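Local structure of Dot/Icm T4SS effector (Legionella pneumophila, 6VVE) at residues H17-Y29 with E106-F118. The protein acts as a translocated effector kinase that binds ADP and manganese and is activated by the host's inositol hexakisphosphate. Residues are numbered along the deposited sequence; the frame is centred on the assembly and turned at random.
Sequences HYLSEPNKEFKIY and EEINLHIIEQQFF. With IHP (inositol hexakisphosphate), chain B.
Phe26 lies across the helix 106-118, its ring bordered by Leu110, Ile113, Glu114 and Phe117. Closest is CG2 of Ile113, 3.5 Å from Phe26 CD1, the two side chains running alongside one another but pointing opposite ways. Glu114 crosses the ring at about a right angle, with its CG 3.7 Å from Phe26 CZ, while Phe117 CE2 meets the ring edge. Ile113 CG1 runs the other way, anti to its carbonyl carbon (chi1 -67°), carrying CD1 tip to tip against Leu19 CD1 at 3.8 Å; Ile28 CD1 also touches it.

One hydrogen bond spans the contact: Asn109 ND2 donates to Tyr18 O at 3.0 Å, nearly straight (163°), the acceptor in the Asn109 amide plane but the donor tilted from the Tyr18 carbonyl plane. Asn109 OD1 accepts from Trp133 N, so both ends of the amide are held. Asn23 OD1 receives Glu25 N, an Asx turn, and Phe26 N, an Asx motif just before the strand.

Tyr18 OH donates to O45 of inositol hexakisphosphate (2.6 Å), so Tyr18 joins phosphate to helix; His17 ND1 bonds O25 of the same phosphate (2.7 Å).

Strand segment 26-29 runs at 86° to helix segment 106-118. Helix 102-121, following strand 91-96 with Lys94 of the ADP pocket, is consistent with kinase helix αC; it meets the four-strand sheet through Phe26 and Ile28, and Leu132 of the five-strand sheet through Ile113.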
loop_
_atom_site.group_PDB
_atom_site.type_symbol
_atom_site.label_atom_id
_atom_site.label_comp_id
_atom_site.label_asym_id
_atom_site.label_seq_id
_atom_site.Cartn_x
_atom_site.Cartn_y
_atom_site.Cartn_z
ATOM N N HIS A 17 -6.346 5.724 22.761
ATOM C CA HIS A 17 -5.370 4.659 22.609
ATOM C C HIS A 17 -4.637 4.703 21.274
ATOM O O HIS A 17 -3.818 3.812 21.011
ATOM C CB HIS A 17 -6.053 3.296 22.755
ATOM C CG HIS A 17 -6.647 3.056 24.102
ATOM N ND1 HIS A 17 -7.492 2.000 24.365
ATOM C CD2 HIS A 17 -6.524 3.738 25.265
ATOM C CE1 HIS A 17 -7.856 2.038 25.635
ATOM N NE2 HIS A 17 -7.283 3.083 26.202
ATOM N N TYR A 18 -4.911 5.706 20.429
ATOM C CA TYR A 18 -4.350 5.720 19.084
ATOM C C TYR A 18 -3.986 7.122 18.602
ATOM O O TYR A 18 -2.988 7.301 17.893
ATOM C CB TYR A 18 -5.340 5.067 18.102
ATOM C CG TYR A 18 -5.521 3.583 18.321
ATOM C CD1 TYR A 18 -4.521 2.687 17.963
ATOM C CD2 TYR A 18 -6.679 3.078 18.897
ATOM C CE1 TYR A 18 -4.676 1.317 18.169
ATOM C CE2 TYR A 18 -6.847 1.721 19.105
ATOM C CZ TYR A 18 -5.840 0.843 18.733
ATOM O OH TYR A 18 -5.993 -0.511 18.953
ATOM N N LEU A 19 -4.775 8.122 18.982
ATOM C CA LEU A 19 -4.602 9.466 18.466
ATOM C C LEU A 19 -4.534 10.459 19.614
ATOM O O LEU A 19 -4.922 10.162 20.745
ATOM C CB LEU A 19 -5.744 9.853 17.513
ATOM C CG LEU A 19 -5.895 9.003 16.253
ATOM C CD1 LEU A 19 -7.213 9.309 15.548
ATOM C CD2 LEU A 19 -4.729 9.231 15.314
ATOM N N SER A 20 -4.041 11.655 19.301
ATOM C CA SER A 20 -3.996 12.729 20.284
ATOM C C SER A 20 -5.406 13.101 20.729
ATOM O O SER A 20 -6.367 13.038 19.953
ATOM C CB SER A 20 -3.291 13.953 19.702
ATOM O OG SER A 20 -3.855 14.301 18.448
ATOM N N GLU A 21 -5.524 13.491 21.993
ATOM C CA GLU A 21 -6.802 13.828 22.593
ATOM C C GLU A 21 -6.760 15.243 23.156
ATOM O O GLU A 21 -5.768 15.628 23.784
ATOM C CB GLU A 21 -7.147 12.840 23.721
ATOM C CG GLU A 21 -8.614 12.446 23.784
ATOM C CD GLU A 21 -9.062 11.699 22.542
ATOM O OE1 GLU A 21 -10.286 11.595 22.311
ATOM O OE2 GLU A 21 -8.182 11.220 21.795
ATOM N N PRO A 22 -7.813 16.050 22.945
ATOM C CA PRO A 22 -8.996 15.775 22.115
ATOM C C PRO A 22 -8.687 15.889 20.627
ATOM O O PRO A 22 -7.643 16.427 20.259
ATOM C CB PRO A 22 -9.998 16.851 22.553
ATOM C CG PRO A 22 -9.479 17.366 23.868
ATOM C CD PRO A 22 -7.986 17.275 23.744
ATOM N N ASN A 23 -9.588 15.391 19.785
ATOM C CA ASN A 23 -9.382 15.347 18.341
ATOM C C ASN A 23 -10.612 15.903 17.642
ATOM O O ASN A 23 -11.734 15.458 17.907
ATOM C CB ASN A 23 -9.112 13.911 17.875
ATOM C CG ASN A 23 -8.247 13.857 16.637
ATOM O OD1 ASN A 23 -8.667 14.264 15.552
ATOM N ND2 ASN A 23 -7.028 13.340 16.793
ATOM N N LYS A 24 -10.403 16.872 16.754
ATOM C CA LYS A 24 -11.508 17.445 16.003
ATOM C C LYS A 24 -11.761 16.729 14.681
ATOM O O LYS A 24 -12.862 16.844 14.132
ATOM C CB LYS A 24 -11.250 18.926 15.709
ATOM C CG LYS A 24 -10.563 19.687 16.825
ATOM C CD LYS A 24 -10.780 21.187 16.672
ATOM C CE LYS A 24 -12.134 21.611 17.224
ATOM N NZ LYS A 24 -12.027 22.064 18.641
ATOM N N GLU A 25 -10.779 15.985 14.165
ATOM C CA GLU A 25 -10.834 15.462 12.806
ATOM C C GLU A 25 -11.112 13.974 12.732
ATOM O O GLU A 25 -11.825 13.536 11.829
ATOM C CB GLU A 25 -9.516 15.753 12.075
ATOM C CG GLU A 25 -9.047 17.198 12.165
ATOM C CD GLU A 25 -7.776 17.454 11.370
ATOM O OE1 GLU A 25 -7.359 16.557 10.605
ATOM O OE2 GLU A 25 -7.195 18.554 11.512
ATOM N N PHE A 26 -10.574 13.175 13.647
ATOM C CA PHE A 26 -10.675 11.728 13.553
ATOM C C PHE A 26 -10.945 11.116 14.920
ATOM O O PHE A 26 -10.435 11.593 15.941
ATOM C CB PHE A 26 -9.390 11.110 12.973
ATOM C CG PHE A 26 -9.050 11.591 11.594
ATOM C CD1 PHE A 26 -9.636 11.009 10.480
ATOM C CD2 PHE A 26 -8.139 12.617 11.405
ATOM C CE1 PHE A 26 -9.325 11.439 9.209
ATOM C CE2 PHE A 26 -7.823 13.057 10.130
ATOM C CZ PHE A 26 -8.414 12.464 9.031
ATOM N N LYS A 27 -11.744 10.044 14.924
ATOM C CA LYS A 27 -12.050 9.282 16.127
ATOM C C LYS A 27 -12.002 7.801 15.785
ATOM O O LYS A 27 -12.283 7.408 14.646
ATOM C CB LYS A 27 -13.426 9.634 16.700
ATOM C CG LYS A 27 -13.566 11.068 17.188
ATOM C CD LYS A 27 -12.826 11.290 18.504
ATOM C CE LYS A 27 -12.984 12.732 18.979
ATOM N NZ LYS A 27 -12.241 13.000 20.243
ATOM N N ILE A 28 -11.677 6.982 16.784
ATOM C CA ILE A 28 -11.635 5.532 16.644
ATOM C C ILE A 28 -12.740 4.939 17.509
ATOM O O ILE A 28 -12.828 5.244 18.709
ATOM C CB ILE A 28 -10.268 4.957 17.049
ATOM C CG1 ILE A 28 -9.142 5.635 16.270
ATOM C CG2 ILE A 28 -10.250 3.450 16.832
ATOM C CD1 ILE A 28 -9.213 5.438 14.776
ATOM N N TYR A 29 -13.579 4.093 16.903
ATOM C CA TYR A 29 -14.702 3.483 17.596
ATOM C C TYR A 29 -14.712 1.981 17.353
ATOM O O TYR A 29 -14.440 1.521 16.237
ATOM C CB TYR A 29 -16.047 4.062 17.131
ATOM C CG TYR A 29 -16.215 5.543 17.358
ATOM C CD1 TYR A 29 -16.537 6.036 18.617
ATOM C CD2 TYR A 29 -16.070 6.449 16.315
ATOM C CE1 TYR A 29 -16.707 7.396 18.831
ATOM C CE2 TYR A 29 -16.237 7.803 16.517
ATOM C CZ TYR A 29 -16.554 8.272 17.778
ATOM O OH TYR A 29 -16.710 9.623 17.977
ATOM N N GLU A 106 1.422 8.695 16.781
ATOM C CA GLU A 106 0.164 9.394 16.543
ATOM C C GLU A 106 0.143 10.030 15.156
ATOM O O GLU A 106 -0.885 9.996 14.464
ATOM C CB GLU A 106 -0.061 10.460 17.615
ATOM C CG GLU A 106 -0.319 9.886 18.998
ATOM C CD GLU A 106 -0.496 10.959 20.053
ATOM O OE1 GLU A 106 -0.095 12.119 19.807
ATOM O OE2 GLU A 106 -1.039 10.640 21.129
ATOM N N GLU A 107 1.269 10.615 14.733
ATOM C CA GLU A 107 1.327 11.244 13.418
ATOM C C GLU A 107 1.215 10.204 12.310
ATOM O O GLU A 107 0.500 10.413 11.320
ATOM C CB GLU A 107 2.620 12.046 13.277
ATOM C CG GLU A 107 2.687 12.916 12.037
ATOM C CD GLU A 107 1.652 14.031 12.050
ATOM O OE1 GLU A 107 1.118 14.333 13.135
ATOM O OE2 GLU A 107 1.372 14.599 10.971
ATOM N N ILE A 108 1.923 9.082 12.449
ATOM C CA ILE A 108 1.789 8.004 11.477
ATOM C C ILE A 108 0.342 7.537 11.404
ATOM O O ILE A 108 -0.201 7.336 10.313
ATOM C CB ILE A 108 2.742 6.843 11.829
ATOM C CG1 ILE A 108 4.190 7.253 11.563
ATOM C CG2 ILE A 108 2.379 5.599 11.031
ATOM C CD1 ILE A 108 5.208 6.304 12.142
ATOM N N ASN A 109 -0.296 7.344 12.562
ATOM C CA ASN A 109 -1.681 6.884 12.583
ATOM C C ASN A 109 -2.593 7.836 11.826
ATOM O O ASN A 109 -3.455 7.400 11.054
ATOM C CB ASN A 109 -2.168 6.728 14.027
ATOM C CG ASN A 109 -1.648 5.454 14.691
ATOM O OD1 ASN A 109 -1.070 4.585 14.043
ATOM N ND2 ASN A 109 -1.862 5.348 15.990
ATOM N N LEU A 110 -2.420 9.141 12.031
ATOM C CA LEU A 110 -3.241 10.110 11.316
ATOM C C LEU A 110 -3.065 9.975 9.806
ATOM O O LEU A 110 -4.039 10.035 9.048
ATOM C CB LEU A 110 -2.893 11.528 11.776
ATOM C CG LEU A 110 -3.895 12.626 11.413
ATOM C CD1 LEU A 110 -3.845 13.753 12.446
ATOM C CD2 LEU A 110 -3.634 13.170 10.031
ATOM N N HIS A 111 -1.829 9.796 9.348
ATOM C CA HIS A 111 -1.596 9.655 7.915
ATOM C C HIS A 111 -2.135 8.333 7.396
ATOM O O HIS A 111 -2.668 8.275 6.279
ATOM C CB HIS A 111 -0.103 9.793 7.610
ATOM C CG HIS A 111 0.379 11.208 7.604
ATOM N ND1 HIS A 111 0.393 11.986 6.466
ATOM C CD2 HIS A 111 0.845 11.992 8.603
ATOM C CE1 HIS A 111 0.855 13.187 6.765
ATOM N NE2 HIS A 111 1.137 13.217 8.054
ATOM N N ILE A 112 -2.024 7.264 8.196
ATOM C CA ILE A 112 -2.567 5.975 7.781
ATOM C C ILE A 112 -4.082 6.058 7.629
ATOM O O ILE A 112 -4.657 5.514 6.678
ATOM C CB ILE A 112 -2.161 4.868 8.771
ATOM C CG1 ILE A 112 -0.665 4.570 8.629
ATOM C CG2 ILE A 112 -3.000 3.627 8.541
ATOM C CD1 ILE A 112 -0.157 3.467 9.557
ATOM N N ILE A 113 -4.754 6.734 8.565
ATOM C CA ILE A 113 -6.203 6.883 8.475
ATOM C C ILE A 113 -6.571 7.624 7.195
ATOM O O ILE A 113 -7.455 7.199 6.441
ATOM C CB ILE A 113 -6.749 7.600 9.723
ATOM C CG1 ILE A 113 -6.590 6.725 10.965
ATOM C CG2 ILE A 113 -8.200 7.984 9.507
ATOM C CD1 ILE A 113 -6.680 7.474 12.266
ATOM N N GLU A 114 -5.896 8.744 6.929
ATOM C CA GLU A 114 -6.142 9.478 5.690
ATOM C C GLU A 114 -5.866 8.599 4.479
ATOM O O GLU A 114 -6.616 8.622 3.497
ATOM C CB GLU A 114 -5.279 10.736 5.650
ATOM C CG GLU A 114 -5.614 11.745 6.746
ATOM C CD GLU A 114 -4.694 12.944 6.732
ATOM O OE1 GLU A 114 -3.482 12.767 6.504
ATOM O OE2 GLU A 114 -5.189 14.078 6.925
ATOM N N GLN A 115 -4.797 7.803 4.535
ATOM C CA GLN A 115 -4.473 6.933 3.410
ATOM C C GLN A 115 -5.515 5.834 3.256
ATOM O O GLN A 115 -5.862 5.452 2.134
ATOM C CB GLN A 115 -3.069 6.353 3.592
ATOM C CG GLN A 115 -1.975 7.421 3.447
ATOM C CD GLN A 115 -0.631 6.966 3.966
ATOM O OE1 GLN A 115 -0.409 5.783 4.226
ATOM N NE2 GLN A 115 0.283 7.912 4.118
ATOM N N GLN A 116 -6.029 5.321 4.374
ATOM C CA GLN A 116 -7.130 4.365 4.308
ATOM C C GLN A 116 -8.332 4.973 3.593
ATOM O O GLN A 116 -8.976 4.311 2.768
ATOM C CB GLN A 116 -7.515 3.915 5.714
ATOM C CG GLN A 116 -8.465 2.720 5.757
ATOM C CD GLN A 116 -7.730 1.390 5.644
ATOM O OE1 GLN A 116 -7.036 1.131 4.666
ATOM N NE2 GLN A 116 -7.869 0.554 6.660
ATOM N N PHE A 117 -8.650 6.236 3.891
ATOM C CA PHE A 117 -9.770 6.883 3.211
ATOM C C PHE A 117 -9.498 7.035 1.718
ATOM O O PHE A 117 -10.398 6.844 0.892
ATOM C CB PHE A 117 -10.065 8.251 3.834
ATOM C CG PHE A 117 -10.996 8.185 5.011
ATOM C CD1 PHE A 117 -12.369 8.108 4.815
ATOM C CD2 PHE A 117 -10.505 8.191 6.305
ATOM C CE1 PHE A 117 -13.235 8.044 5.892
ATOM C CE2 PHE A 117 -11.363 8.115 7.385
ATOM C CZ PHE A 117 -12.730 8.041 7.181
ATOM N N PHE A 118 -8.264 7.386 1.352
ATOM C CA PHE A 118 -7.898 7.410 -0.061
ATOM C C PHE A 118 -8.164 6.055 -0.705
ATOM O O PHE A 118 -8.777 5.972 -1.776
ATOM C CB PHE A 118 -6.427 7.797 -0.223
ATOM C CG PHE A 118 -5.925 7.676 -1.638
ATOM C CD1 PHE A 118 -5.465 6.457 -2.128
ATOM C CD2 PHE A 118 -5.919 8.775 -2.479
ATOM C CE1 PHE A 118 -5.021 6.341 -3.427
ATOM C CE2 PHE A 118 -5.466 8.662 -3.786
ATOM C CZ PHE A 118 -5.018 7.448 -4.256
HETATM C C1 IHP B . -8.715 -6.350 22.506
HETATM C C2 IHP B . -8.895 -6.645 24.005
HETATM C C3 IHP B . -8.162 -5.617 24.868
HETATM C C4 IHP B . -8.629 -4.193 24.535
HETATM C C5 IHP B . -8.332 -3.877 23.056
HETATM C C6 IHP B . -8.988 -4.890 22.120
HETATM O O11 IHP B . -9.623 -7.152 21.774
HETATM P P1 IHP B . -9.041 -8.407 20.904
HETATM O O21 IHP B . -9.702 -8.425 19.547
HETATM O O31 IHP B . -7.543 -8.283 20.758
HETATM O O41 IHP B . -9.360 -9.709 21.636
HETATM O O12 IHP B . -8.373 -7.928 24.252
HETATM P P2 IHP B . -9.314 -9.028 25.047
HETATM O O22 IHP B . -10.713 -8.490 25.199
HETATM O O32 IHP B . -9.351 -10.301 24.250
HETATM O O42 IHP B . -8.719 -9.283 26.407
HETATM O O13 IHP B . -6.795 -5.709 24.584
HETATM P P3 IHP B . -5.692 -5.707 25.799
HETATM O O23 IHP B . -6.392 -5.904 27.133
HETATM O O33 IHP B . -4.708 -6.846 25.559
HETATM O O43 IHP B . -4.934 -4.398 25.813
HETATM O O14 IHP B . -7.965 -3.277 25.348
HETATM P P4 IHP B . -8.886 -2.152 26.126
HETATM O O24 IHP B . -9.851 -2.832 27.062
HETATM O O34 IHP B . -9.685 -1.374 25.094
HETATM O O44 IHP B . -7.996 -1.217 26.908
HETATM O O15 IHP B . -8.823 -2.608 22.751
HETATM P P5 IHP B . -7.760 -1.403 22.430
HETATM O O25 IHP B . -8.333 -0.088 22.919
HETATM O O35 IHP B . -6.449 -1.659 23.124
HETATM O O45 IHP B . -7.533 -1.342 20.936
HETATM O O16 IHP B . -8.482 -4.693 20.815
HETATM P P6 IHP B . -9.477 -4.091 19.646
HETATM O O26 IHP B . -9.395 -4.959 18.409
HETATM O O36 IHP B . -10.900 -4.061 20.148
HETATM O O46 IHP B . -9.028 -2.681 19.321
#